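HD domain protein (Enterococcus faecalis, PDB 4LRL) probably hydrolyses deoxynucleoside triphosphates to deoxynucleoside and triphosphate, under allosteric control by nucleotides bound where its subunits meet. Local coordinates at residues C[209-214]-C[265-270]; C[442-447]-C[465-470]. All coordinates share one frame; numbering follows the deposited sequence. Where two conformers were deposited one is given.

In the fold
Interaction 1 (209-214 with 265-270) lies near the middle of the chain, next to the nickel site, with the side chain of Tyr211 about 5 Å from the metal; interaction 2 (442-447 with 465-470) sits further out, and their centres are about 29 Å apart. A probable hydrogen bond of 3.1 Å between Pro270 O and Tyr443 OH joins them directly. Each also supplies a residue that binds a nucleotide at the subunit interface: His269 holds thymidine triphosphate and Lys446 holds deoxyguanosine triphosphate, while the third subunit contributes Arg41 to the first nucleotide and Lys38 to the second. Tyr267, at the end of helix 249-267, lies two residues before His269 and touches Tyr211 beside the metal.

Interaction 1: C[209-214]-C[265-270]; sequences MDYLLR and QVYFHP. With TTP (thymidine-5'-triphosphate), chain S.
Beside the HD-domain metal site, Tyr211 on helix 206-219 meets Tyr267 at the end of helix 249-267. The phenol oxygen does the touching: Tyr267 OH lies 3.3 Å from Tyr211 CD1, approaching that ring obliquely, and 3.9 Å from Leu212 CD2, a methyl set at the edge of the Tyr267 ring. A tyrosine suits this place because its ring packs against Leu212 while its hydroxyl, deep between helices, is hydrogen-bonded to Asp215. With CG anti to its carbonyl carbon (chi1 -53°), Tyr267 extends across to the other helix, and Tyr396 stacks on its ring.

The metal site is of the H...HD...D type, made by His90, His134, Asp135 and Asp207. Asp210 OD1 is hydrogen-bonded to His90 ND1, consistent with a second-shell role in setting the ring of this nickel ligand. Arg214, one turn on, grips the same carboxylate side-on, NE to Asp210 OD1 and NH1 to Asp210 OD2, each 2.9 Å, a two-point salt bridge that would hold the Asp210 carboxylate against rotation, with His45 also bonded to OD2.

Past Tyr267, His269 NE2 donates to O2A of thymidine triphosphate at 2.8 Å with a bent angle of 143°, the oxygen lying in the ring plane, while ND1 caps Val271 N at the start of the next helix.

Interaction 2: C[442-447]-C[465-470]; sequences FYFPKE and REFSSY. With DGT (2'-deoxyguanosine-5'-triphosphate), chain R.
Phe467 points the edge of its ring at a face of Phe444, a T-shaped pair with centroids 5.0 Å apart and planes at 68°. The leading atom is Phe467 CZ, which stands 3.6 Å from Phe444 CG, displaced from the ring centre toward the rim. Phe467 CE2 follows along the same face, 3.9 Å from Phe444 CD1 and equally far from Phe444 CE1. In such a pair the slightly positive ring hydrogens of one phenylalanine meet the electron-rich face of the other, so two flat apolar groups fill a buried spot without needing a polar partner. Phe467 has its CG anti to the backbone N (chi1 -179°), which carries the ring toward strand 441-444.

The setting is a helix packed against a small antiparallel sheet. Strand 441-444 runs between strands 354-357 and 387-389, and Phe444 extends from it toward helix 461-468. Ile375 of helix 361-377 touches both phenylalanines and adds a third apolar surface. Tyr443, between Phe442 and Phe444, packs instead on helix 270-291.

Two residues beyond Phe444, Lys446 turns to the nucleotide. Its long, extended side chain carries NZ to within 3.3 Å of O2G of deoxyguanosine triphosphate, a hydrogen bond suited to a cation facing phosphate. Lys354, hydrogen-bonded through the backbone to Phe444, and Arg350 bind the same nucleotide.

Interaction 1: C[209-214]-C[265-270]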
loop_
_atom_site.group_PDB
_atom_site.type_symbol
_atom_site.label_atom_id
_atom_site.label_comp_id
_atom_site.label_asym_id
_atom_site.label_seq_id
_atom_site.Cartn_x
_atom_site.Cartn_y
_atom_site.Cartn_z
ATOM N N MET C 209 17.890 8.610 -1.662
ATOM C CA MET C 209 16.558 8.452 -1.075
ATOM C C MET C 209 15.458 8.493 -2.144
ATOM O O MET C 209 14.546 7.673 -2.130
ATOM C CB MET C 209 16.311 9.465 0.051
ATOM C CG MET C 209 17.170 9.200 1.297
ATOM S SD MET C 209 16.575 10.029 2.786
ATOM C CE MET C 209 17.379 11.622 2.668
ATOM N N ASP C 210 15.562 9.417 -3.090
ATOM C CA ASP C 210 14.566 9.477 -4.138
ATOM C C ASP C 210 14.625 8.264 -5.070
ATOM O O ASP C 210 13.598 7.658 -5.321
ATOM C CB ASP C 210 14.645 10.766 -4.950
ATOM C CG ASP C 210 13.486 10.887 -5.925
ATOM O OD1 ASP C 210 13.691 10.587 -7.117
ATOM O OD2 ASP C 210 12.361 11.245 -5.495
ATOM N N TYR C 211 15.805 7.906 -5.591
ATOM C CA TYR C 211 15.803 6.811 -6.560
ATOM C C TYR C 211 15.438 5.472 -5.939
ATOM O O TYR C 211 14.752 4.671 -6.567
ATOM C CB TYR C 211 17.049 6.754 -7.478
ATOM C CG TYR C 211 18.374 6.363 -6.872
ATOM C CD1 TYR C 211 18.600 5.081 -6.357
ATOM C CD2 TYR C 211 19.438 7.259 -6.885
ATOM C CE1 TYR C 211 19.850 4.728 -5.829
ATOM C CE2 TYR C 211 20.685 6.919 -6.362
ATOM C CZ TYR C 211 20.886 5.656 -5.837
ATOM O OH TYR C 211 22.137 5.342 -5.328
ATOM N N LEU C 212 15.836 5.248 -4.693
ATOM C CA LEU C 212 15.431 4.005 -4.024
ATOM C C LEU C 212 13.907 3.895 -3.939
ATOM O O LEU C 212 13.337 2.869 -4.304
ATOM C CB LEU C 212 16.096 3.838 -2.658
ATOM C CG LEU C 212 17.621 3.603 -2.725
ATOM C CD1 LEU C 212 18.260 3.733 -1.333
ATOM C CD2 LEU C 212 18.034 2.271 -3.397
ATOM N N LEU C 213 13.256 4.971 -3.502
ATOM C CA LEU C 213 11.814 4.982 -3.383
ATOM C C LEU C 213 11.129 4.948 -4.743
ATOM O O LEU C 213 10.171 4.195 -4.936
ATOM C CB LEU C 213 11.360 6.211 -2.603
ATOM C CG LEU C 213 11.670 6.258 -1.101
ATOM C CD1 LEU C 213 11.466 7.686 -0.560
ATOM C CD2 LEU C 213 10.791 5.240 -0.337
ATOM N N ARG C 214 11.616 5.780 -5.667
ATOM C CA ARG C 214 11.020 5.928 -6.991
ATOM C C ARG C 214 11.247 4.675 -7.848
ATOM O O ARG C 214 10.331 4.206 -8.531
ATOM C CB ARG C 214 11.590 7.170 -7.700
ATOM C CG ARG C 214 10.965 7.466 -9.088
ATOM C CD ARG C 214 11.402 8.858 -9.630
ATOM N NE ARG C 214 11.297 9.888 -8.591
ATOM C CZ ARG C 214 10.194 10.586 -8.347
ATOM N NH1 ARG C 214 10.192 11.478 -7.374
ATOM N NH2 ARG C 214 9.094 10.404 -9.077
ATOM N N GLN C 265 18.009 -7.238 -6.100
ATOM C CA GLN C 265 16.781 -7.663 -6.767
ATOM C C GLN C 265 16.546 -6.932 -8.077
ATOM O O GLN C 265 15.963 -7.498 -9.007
ATOM C CB GLN C 265 15.571 -7.471 -5.855
ATOM C CG GLN C 265 15.472 -8.514 -4.755
ATOM C CD GLN C 265 14.630 -8.062 -3.560
ATOM O OE1 GLN C 265 13.768 -7.184 -3.678
ATOM N NE2 GLN C 265 14.883 -8.673 -2.396
ATOM N N VAL C 266 16.987 -5.681 -8.150
ATOM C CA VAL C 266 16.687 -4.857 -9.315
ATOM C C VAL C 266 17.937 -4.473 -10.116
ATOM O O VAL C 266 18.131 -4.970 -11.225
ATOM C CB VAL C 266 15.851 -3.607 -8.930
ATOM C CG1 VAL C 266 15.626 -2.681 -10.143
ATOM C CG2 VAL C 266 14.533 -4.044 -8.316
ATOM N N TYR C 267 18.785 -3.621 -9.545
ATOM C CA TYR C 267 19.916 -3.065 -10.279
ATOM C C TYR C 267 20.867 -4.130 -10.820
ATOM O O TYR C 267 21.426 -3.955 -11.900
ATOM C CB TYR C 267 20.682 -2.011 -9.445
ATOM C CG TYR C 267 19.807 -0.897 -8.863
ATOM C CD1 TYR C 267 20.065 -0.373 -7.599
ATOM C CD2 TYR C 267 18.718 -0.384 -9.569
ATOM C CE1 TYR C 267 19.273 0.634 -7.058
ATOM C CE2 TYR C 267 17.915 0.618 -9.027
ATOM C CZ TYR C 267 18.204 1.121 -7.770
ATOM O OH TYR C 267 17.416 2.113 -7.226
ATOM N N PHE C 268 21.036 -5.227 -10.083
ATOM C CA PHE C 268 21.990 -6.266 -10.466
ATOM C C PHE C 268 21.359 -7.391 -11.286
ATOM O O PHE C 268 22.027 -8.385 -11.570
ATOM C CB PHE C 268 22.683 -6.872 -9.237
ATOM C CG PHE C 268 23.548 -5.900 -8.460
ATOM C CD1 PHE C 268 23.854 -4.635 -8.962
ATOM C CD2 PHE C 268 24.085 -6.277 -7.227
ATOM C CE1 PHE C 268 24.669 -3.757 -8.247
ATOM C CE2 PHE C 268 24.902 -5.408 -6.503
ATOM C CZ PHE C 268 25.188 -4.142 -7.016
ATOM N N HIS C 269 20.085 -7.238 -11.666
ATOM C CA HIS C 269 19.356 -8.308 -12.348
ATOM C C HIS C 269 20.039 -8.749 -13.638
ATOM O O HIS C 269 20.330 -7.916 -14.503
ATOM C CB HIS C 269 17.907 -7.925 -12.644
ATOM C CG HIS C 269 17.017 -9.110 -12.846
ATOM N ND1 HIS C 269 17.056 -9.886 -13.986
ATOM C CD2 HIS C 269 16.096 -9.682 -12.034
ATOM C CE1 HIS C 269 16.190 -10.878 -13.871
ATOM N NE2 HIS C 269 15.590 -10.775 -12.697
ATOM N N PRO C 270 20.293 -10.064 -13.767
ATOM C CA PRO C 270 20.990 -10.632 -14.942
ATOM C C PRO C 270 20.316 -10.359 -16.290
ATOM O O PRO C 270 21.000 -10.128 -17.279
ATOM C CB PRO C 270 21.005 -12.136 -14.656
ATOM C CG PRO C 270 20.832 -12.251 -13.153
ATOM C CD PRO C 270 20.009 -11.079 -12.733
HETATM P PA TTP S . 12.553 -13.661 -12.844
HETATM O O1A TTP S . 12.086 -14.222 -14.161
HETATM O O2A TTP S . 13.912 -13.024 -12.752
HETATM O O3A TTP S . 12.468 -14.771 -11.666
HETATM P PB TTP S . 11.290 -15.860 -11.380
HETATM O O1B TTP S . 9.949 -15.167 -11.440
HETATM O O2B TTP S . 11.625 -16.544 -10.073
HETATM O O3B TTP S . 11.340 -16.952 -12.594
HETATM P PG TTP S . 12.568 -17.308 -13.614
HETATM O O1G TTP S . 12.256 -18.737 -14.024
HETATM O O2G TTP S . 13.839 -17.154 -12.796
HETATM O O3G TTP S . 12.458 -16.354 -14.781
HETATM O "O5'" TTP S . 11.480 -12.559 -12.384
HETATM C "C5'" TTP S . 10.239 -12.353 -13.061
HETATM C "C4'" TTP S . 9.638 -11.027 -12.612
HETATM O "O4'" TTP S . 9.742 -10.922 -11.188
HETATM C "C3'" TTP S . 10.385 -9.850 -13.218
HETATM O "O3'" TTP S . 9.490 -8.865 -13.723
HETATM C "C2'" TTP S . 11.136 -9.225 -12.066
HETATM C "C1'" TTP S . 10.406 -9.711 -10.824
HETATM N N1 TTP S . 11.363 -9.914 -9.733
HETATM C C2 TTP S . 11.151 -9.300 -8.457
HETATM O O2 TTP S . 10.138 -8.585 -8.244
HETATM N N3 TTP S . 12.046 -9.494 -7.465
HETATM C C4 TTP S . 13.139 -10.256 -7.671
HETATM O O4 TTP S . 13.949 -10.413 -6.727
HETATM C C5 TTP S . 13.369 -10.867 -8.917
HETATM C C5M TTP S . 14.587 -11.729 -9.180
HETATM C C6 TTP S . 12.455 -10.676 -9.947
#

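Interaction 2: C[442-447]-C[465-470]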
loop_
_atom_site.group_PDB
_atom_site.type_symbol
_atom_site.label_atom_id
_atom_site.label_comp_id
_atom_site.label_asym_id
_atom_site.label_seq_id
_atom_site.Cartn_x
_atom_site.Cartn_y
_atom_site.Cartn_z
ATOM N N PHE C 442 29.228 -14.643 -17.086
ATOM C CA PHE C 442 29.590 -14.884 -18.469
ATOM C C PHE C 442 28.315 -14.921 -19.315
ATOM O O PHE C 442 27.378 -15.677 -19.030
ATOM C CB PHE C 442 30.377 -16.192 -18.579
ATOM C CG PHE C 442 30.668 -16.607 -19.985
ATOM C CD1 PHE C 442 31.452 -15.805 -20.817
ATOM C CD2 PHE C 442 30.165 -17.804 -20.481
ATOM C CE1 PHE C 442 31.728 -16.184 -22.131
ATOM C CE2 PHE C 442 30.443 -18.210 -21.797
ATOM C CZ PHE C 442 31.227 -17.397 -22.626
ATOM N N TYR C 443 28.272 -14.090 -20.345
ATOM C CA TYR C 443 27.057 -13.920 -21.113
ATOM C C TYR C 443 27.197 -14.625 -22.442
ATOM O O TYR C 443 28.265 -14.621 -23.031
ATOM C CB TYR C 443 26.742 -12.430 -21.299
ATOM C CG TYR C 443 26.064 -11.812 -20.098
ATOM C CD1 TYR C 443 26.805 -11.229 -19.067
ATOM C CD2 TYR C 443 24.680 -11.826 -19.988
ATOM C CE1 TYR C 443 26.161 -10.658 -17.944
ATOM C CE2 TYR C 443 24.034 -11.276 -18.882
ATOM C CZ TYR C 443 24.777 -10.697 -17.865
ATOM O OH TYR C 443 24.106 -10.162 -16.786
ATOM N N PHE C 444 26.109 -15.227 -22.913
ATOM C CA PHE C 444 26.135 -16.013 -24.155
ATOM C C PHE C 444 24.743 -16.067 -24.764
ATOM O O PHE C 444 23.750 -15.843 -24.052
ATOM C CB PHE C 444 26.644 -17.435 -23.889
ATOM C CG PHE C 444 25.961 -18.126 -22.740
ATOM C CD1 PHE C 444 24.773 -18.838 -22.938
ATOM C CD2 PHE C 444 26.503 -18.068 -21.456
ATOM C CE1 PHE C 444 24.135 -19.488 -21.869
ATOM C CE2 PHE C 444 25.874 -18.708 -20.382
ATOM C CZ PHE C 444 24.688 -19.419 -20.591
ATOM N N PRO C 445 24.656 -16.359 -26.081
ATOM C CA PRO C 445 23.327 -16.456 -26.685
ATOM C C PRO C 445 22.531 -17.580 -26.054
ATOM O O PRO C 445 23.068 -18.662 -25.819
ATOM C CB PRO C 445 23.622 -16.757 -28.159
ATOM C CG PRO C 445 25.017 -16.247 -28.366
ATOM C CD PRO C 445 25.717 -16.566 -27.085
ATOM N N LYS C 446 21.271 -17.292 -25.756
ATOM C CA LYS C 446 20.322 -18.287 -25.270
ATOM C C LYS C 446 20.301 -19.538 -26.156
ATOM O O LYS C 446 20.247 -20.664 -25.647
ATOM C CB LYS C 446 18.912 -17.683 -25.172
ATOM C CG LYS C 446 17.902 -18.585 -24.472
ATOM C CD LYS C 446 16.533 -17.922 -24.273
ATOM C CE LYS C 446 15.493 -18.971 -23.873
ATOM N NZ LYS C 446 14.286 -18.403 -23.197
ATOM N N GLU C 447 20.361 -19.341 -27.472
ATOM C CA GLU C 447 20.263 -20.468 -28.409
ATOM C C GLU C 447 21.372 -21.518 -28.257
ATOM O O GLU C 447 21.266 -22.614 -28.809
ATOM C CB GLU C 447 20.052 -20.031 -29.877
ATOM C CG GLU C 447 20.800 -18.799 -30.363
ATOM C CD GLU C 447 20.109 -17.487 -30.005
ATOM O OE1 GLU C 447 19.491 -16.869 -30.900
ATOM O OE2 GLU C 447 20.191 -17.072 -28.831
ATOM N N ARG C 465 25.349 -29.576 -27.138
ATOM C CA ARG C 465 25.406 -30.474 -25.991
ATOM C C ARG C 465 26.714 -30.296 -25.212
ATOM O O ARG C 465 26.699 -30.265 -23.982
ATOM C CB ARG C 465 25.179 -31.932 -26.408
ATOM C CG ARG C 465 23.731 -32.233 -26.807
ATOM C CD ARG C 465 23.493 -33.720 -27.032
ATOM N NE ARG C 465 24.340 -34.268 -28.089
ATOM C CZ ARG C 465 23.984 -34.352 -29.368
ATOM N NH1 ARG C 465 22.791 -33.922 -29.758
ATOM N NH2 ARG C 465 24.822 -34.866 -30.260
ATOM N N GLU C 466 27.826 -30.149 -25.922
ATOM C CA GLU C 466 29.119 -29.918 -25.287
ATOM C C GLU C 466 29.071 -28.633 -24.463
ATOM O O GLU C 466 29.385 -28.640 -23.274
ATOM C CB GLU C 466 30.241 -29.875 -26.332
ATOM C CG GLU C 466 31.625 -29.496 -25.785
ATOM C CD GLU C 466 32.270 -30.570 -24.919
ATOM O OE1 GLU C 466 31.604 -31.569 -24.568
ATOM O OE2 GLU C 466 33.457 -30.408 -24.580
ATOM N N PHE C 467 28.636 -27.546 -25.094
ATOM C CA PHE C 467 28.441 -26.280 -24.404
ATOM C C PHE C 467 27.551 -26.402 -23.157
ATOM O O PHE C 467 27.922 -25.913 -22.079
ATOM C CB PHE C 467 27.873 -25.219 -25.353
ATOM C CG PHE C 467 27.680 -23.884 -24.699
ATOM C CD1 PHE C 467 28.662 -22.902 -24.796
ATOM C CD2 PHE C 467 26.528 -23.619 -23.954
ATOM C CE1 PHE C 467 28.491 -21.667 -24.171
ATOM C CE2 PHE C 467 26.345 -22.388 -23.333
ATOM C CZ PHE C 467 27.326 -21.408 -23.439
ATOM N N SER C 468 26.397 -27.057 -23.311
ATOM C CA SER C 468 25.410 -27.211 -22.232
ATOM C C SER C 468 25.973 -27.884 -20.991
ATOM O O SER C 468 25.585 -27.546 -19.875
ATOM C CB SER C 468 24.190 -28.007 -22.716
ATOM O OG SER C 468 23.559 -27.370 -23.812
ATOM N N SER C 469 26.885 -28.837 -21.191
ATOM C CA SER C 469 27.480 -29.596 -20.086
ATOM C C SER C 469 28.341 -28.727 -19.152
ATOM O O SER C 469 28.707 -29.168 -18.058
ATOM C CB SER C 469 28.286 -30.783 -20.619
ATOM O OG SER C 469 29.367 -30.341 -21.425
ATOM N N TYR C 470 28.636 -27.498 -19.581
ATOM C CA TYR C 470 29.387 -26.535 -18.773
ATOM C C TYR C 470 28.505 -25.564 -17.968
ATOM O O TYR C 470 29.022 -24.787 -17.155
ATOM C CB TYR C 470 30.359 -25.742 -19.651
ATOM C CG TYR C 470 31.575 -26.542 -20.066
ATOM C CD1 TYR C 470 31.594 -27.252 -21.269
ATOM C CD2 TYR C 470 32.697 -26.609 -19.240
ATOM C CE1 TYR C 470 32.708 -27.998 -21.643
ATOM C CE2 TYR C 470 33.815 -27.349 -19.603
ATOM C CZ TYR C 470 33.815 -28.039 -20.806
ATOM O OH TYR C 470 34.921 -28.773 -21.160
HETATM P PG DGT R . 13.211 -18.124 -19.430
HETATM O O1G DGT R . 12.809 -18.408 -17.993
HETATM O O2G DGT R . 14.072 -19.217 -20.048
HETATM O O3G DGT R . 12.072 -17.639 -20.312
HETATM O O3B DGT R . 14.214 -16.855 -19.413
HETATM P PB DGT R . 14.390 -15.894 -18.146
HETATM O O1B DGT R . 15.733 -16.165 -17.522
HETATM O O2B DGT R . 13.142 -15.928 -17.299
HETATM O O3A DGT R . 14.471 -14.455 -18.848
HETATM P PA DGT R . 13.242 -13.650 -19.493
HETATM O O1A DGT R . 13.775 -13.010 -20.744
HETATM O O2A DGT R . 11.975 -14.437 -19.572
HETATM O "O5'" DGT R . 13.024 -12.448 -18.439
HETATM C "C5'" DGT R . 12.942 -12.641 -17.030
HETATM C "C4'" DGT R . 11.763 -11.857 -16.459
HETATM O "O4'" DGT R . 11.629 -10.540 -17.019
HETATM C "C3'" DGT R . 10.445 -12.535 -16.804
HETATM O "O3'" DGT R . 10.192 -13.695 -15.989
HETATM C "C2'" DGT R . 9.436 -11.403 -16.651
HETATM C "C1'" DGT R . 10.255 -10.139 -16.921
HETATM N N9 DGT R . 9.823 -9.447 -18.160
HETATM C C8 DGT R . 9.485 -8.144 -18.241
HETATM N N7 DGT R . 9.140 -7.786 -19.508
HETATM C C5 DGT R . 9.262 -8.891 -20.267
HETATM C C6 DGT R . 9.044 -9.245 -21.698
HETATM O O6 DGT R . 8.670 -8.418 -22.553
HETATM N N1 DGT R . 9.280 -10.492 -22.083
HETATM C C2 DGT R . 9.681 -11.448 -21.236
HETATM N N2 DGT R . 9.881 -12.679 -21.745
HETATM N N3 DGT R . 9.909 -11.215 -19.915
HETATM C C4 DGT R . 9.711 -9.976 -19.379
#